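Local atomic coordinates of copper-containing nitrite reductase (Thermus scotoductus, PDB entry 6HBE), a protein that probably reduces nitrite to nitric oxide with electrons from cytochrome c, as a trimeric three-domain copper enzyme of denitrification. Residues C[124-128]-C[129-133]. Numbering follows the deposited sequence.
With CU (copper (II) ion), chain N.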
ATOM      1  N   ALA C 124      -3.011 -10.377 -14.975  1.00 21.14           N
ATOM      2  CA  ALA C 124      -3.428 -11.607 -14.268  1.00 20.71           C
ATOM      3  C   ALA C 124      -2.363 -12.717 -14.294  1.00 20.66           C
ATOM      4  O   ALA C 124      -2.115 -13.376 -13.269  1.00 22.65           O
ATOM      5  CB  ALA C 124      -4.764 -12.129 -14.795  1.00 21.12           C
ATOM      6  N   HIS C 125      -1.693 -12.899 -15.421  1.00 21.03           N
ATOM      7  CA  HIS C 125      -0.633 -13.943 -15.512  1.00 23.03           C
ATOM      8  C   HIS C 125       0.658 -13.574 -14.786  1.00 22.82           C
ATOM      9  O   HIS C 125       1.314 -14.439 -14.204  1.00 23.71           O
ATOM     10  CB  HIS C 125      -0.293 -14.287 -16.970  1.00 25.32           C
ATOM     11  CG  HIS C 125      -1.340 -15.100 -17.658  1.00 26.80           C
ATOM     12  ND1 HIS C 125      -1.024 -16.080 -18.580  1.00 28.54           N
ATOM     13  CD2 HIS C 125      -2.689 -15.080 -17.572  1.00 28.24           C
ATOM     14  CE1 HIS C 125      -2.144 -16.612 -19.050  1.00 27.89           C
ATOM     15  NE2 HIS C 125      -3.165 -16.032 -18.449  1.00 29.79           N
ATOM     16  N   THR C 126       1.059 -12.309 -14.851  1.00 23.25           N
ATOM     17  CA  THR C 126       2.313 -11.878 -14.207  1.00 23.67           C
ATOM     18  C   THR C 126       2.257 -12.143 -12.705  1.00 23.95           C
ATOM     19  O   THR C 126       3.193 -12.730 -12.098  1.00 23.43           O
ATOM     20  CB  THR C 126       2.635 -10.421 -14.543  1.00 24.43           C
ATOM     21  OG1 THR C 126       2.903 -10.303 -15.951  1.00 22.85           O
ATOM     22  CG2 THR C 126       3.854  -9.924 -13.751  1.00 23.52           C
ATOM     23  N   MET C 127       1.137 -11.820 -12.098  1.00 22.71           N
ATOM     24  CA  MET C 127       0.984 -12.069 -10.650  1.00 24.49           C
ATOM     25  C   MET C 127       0.968 -13.539 -10.238  1.00 24.51           C
ATOM     26  O   MET C 127       1.184 -13.836  -9.065  1.00 22.73           O
ATOM     27  CB  MET C 127      -0.188 -11.292 -10.046  1.00 27.50           C
ATOM     28  CG  MET C 127      -1.567 -11.664 -10.497  1.00 27.94           C
ATOM     29  SD  MET C 127      -2.134 -13.215  -9.811  1.00 31.94           S
ATOM     30  CE  MET C 127      -2.004 -13.058  -8.079  1.00 30.59           C
ATOM     31  N   GLY C 128       0.738 -14.447 -11.193  1.00 23.25           N
ATOM     32  CA  GLY C 128       0.842 -15.902 -10.969  1.00 22.83           C
ATOM     33  C   GLY C 128       2.227 -16.530 -11.066  1.00 22.99           C
ATOM     34  O   GLY C 128       2.356 -17.735 -10.903  1.00 22.16           O
ATOM     35  N   GLY C 129       3.277 -15.736 -11.339  1.00 23.21           N
ATOM     36  CA  GLY C 129       4.651 -16.264 -11.311  1.00 22.52           C
ATOM     37  C   GLY C 129       5.479 -16.076 -12.570  1.00 23.50           C
ATOM     38  O   GLY C 129       6.688 -16.378 -12.543  1.00 23.16           O
ATOM     39  N   GLN C 130       4.857 -15.616 -13.664  1.00 22.81           N
ATOM     40  CA  GLN C 130       5.504 -15.578 -14.975  1.00 23.46           C
ATOM     41  C   GLN C 130       6.318 -14.314 -15.189  1.00 22.87           C
ATOM     42  O   GLN C 130       5.859 -13.348 -15.825  1.00 21.80           O
ATOM     43  CB  GLN C 130       4.486 -15.759 -16.124  1.00 24.55           C
ATOM     44  CG  GLN C 130       4.230 -17.192 -16.540  1.00 26.83           C
ATOM     45  CD  GLN C 130       3.179 -17.373 -17.665  1.00 27.58           C
ATOM     46  OE1 GLN C 130       2.125 -16.673 -17.775  1.00 25.78           O
ATOM     47  NE2 GLN C 130       3.456 -18.365 -18.503  1.00 28.31           N
ATOM     48  N   PHE C 131       7.529 -14.308 -14.634  1.00 21.56           N
ATOM     49  CA  PHE C 131       8.446 -13.166 -14.776  1.00 20.38           C
ATOM     50  C   PHE C 131       9.897 -13.598 -14.622  1.00 20.39           C
ATOM     51  O   PHE C 131      10.149 -14.682 -14.095  1.00 20.64           O
ATOM     52  CB  PHE C 131       8.131 -12.064 -13.730  1.00 20.63           C
ATOM     53  CG  PHE C 131       7.876 -12.598 -12.352  1.00 19.76           C
ATOM     54  CD1 PHE C 131       8.922 -13.051 -11.552  1.00 20.73           C
ATOM     55  CD2 PHE C 131       6.592 -12.682 -11.866  1.00 20.47           C
ATOM     56  CE1 PHE C 131       8.681 -13.578 -10.289  1.00 19.80           C
ATOM     57  CE2 PHE C 131       6.342 -13.194 -10.607  1.00 21.00           C
ATOM     58  CZ  PHE C 131       7.399 -13.651  -9.812  1.00 20.88           C
ATOM     59  N   GLY C 132      10.822 -12.749 -15.094  1.00 18.91           N
ATOM     60  CA  GLY C 132      12.258 -12.941 -14.918  1.00 19.49           C
ATOM     61  C   GLY C 132      13.072 -11.709 -15.278  1.00 20.09           C
ATOM     62  O   GLY C 132      12.504 -10.629 -15.502  1.00 20.92           O
ATOM     63  N   MET C 133      14.398 -11.863 -15.317  1.00 18.91           N
ATOM     64  CA  MET C 133      15.360 -10.782 -15.591  1.00 20.01           C
ATOM     65  C   MET C 133      16.171 -10.999 -16.878  1.00 22.02           C
ATOM     66  O   MET C 133      16.644 -12.116 -17.141  1.00 22.83           O
ATOM     67  CB  MET C 133      16.348 -10.673 -14.395  1.00 21.51           C
ATOM     68  CG  MET C 133      17.508  -9.666 -14.502  1.00 21.74           C
ATOM     69  SD  MET C 133      18.751  -9.776 -13.160  1.00 22.18           S
ATOM     70  CE  MET C 133      17.778  -9.402 -11.683  1.00 23.51           C
TER
HETATM   71 CU    CU N 502       0.836 -16.394 -19.320  1.00 24.97          CU
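H125 and Q130 close on one copper ion from just before and just after a tight turn, H125 through ND1 at 2.0 Å from the metal and Q130 through its amide OE1, also 2.0 Å from it. The two side chains run alongside each other, with imidazole and amide planes 32° apart; H125 ND1 and Q130 OE1 lie 3.3 Å apart and meet through the metal and not through a hydrogen bond. In Q130, CD anti to CA (chi2 178°) carries the amide out to the copper, where its rotation points OE1 at the metal. Second-shell bonds fix both flat groups: H125 NE2 pairs with E385, and Q130 NE2 with the carbonyl of S45. H75 and C115 complete the coordination.

Backbone bonding shapes the turn. G129 N donates a nearly straight bond to T126 O (3.1 Å, 169° at the hydrogen), closing a type I turn, and the positive phi of G129 ends helix 120-126 in a Schellman motif.

Around this bend the F131 ring packs edge-on against T126 O, 3.4 Å from F131 CD2, while G129 O lies over one ring face.

With two histidines, a cysteine and a glutamine oxygen, probably in the axial position that methionine holds in many such sites, this is a type 1 copper site of the cupredoxin fold.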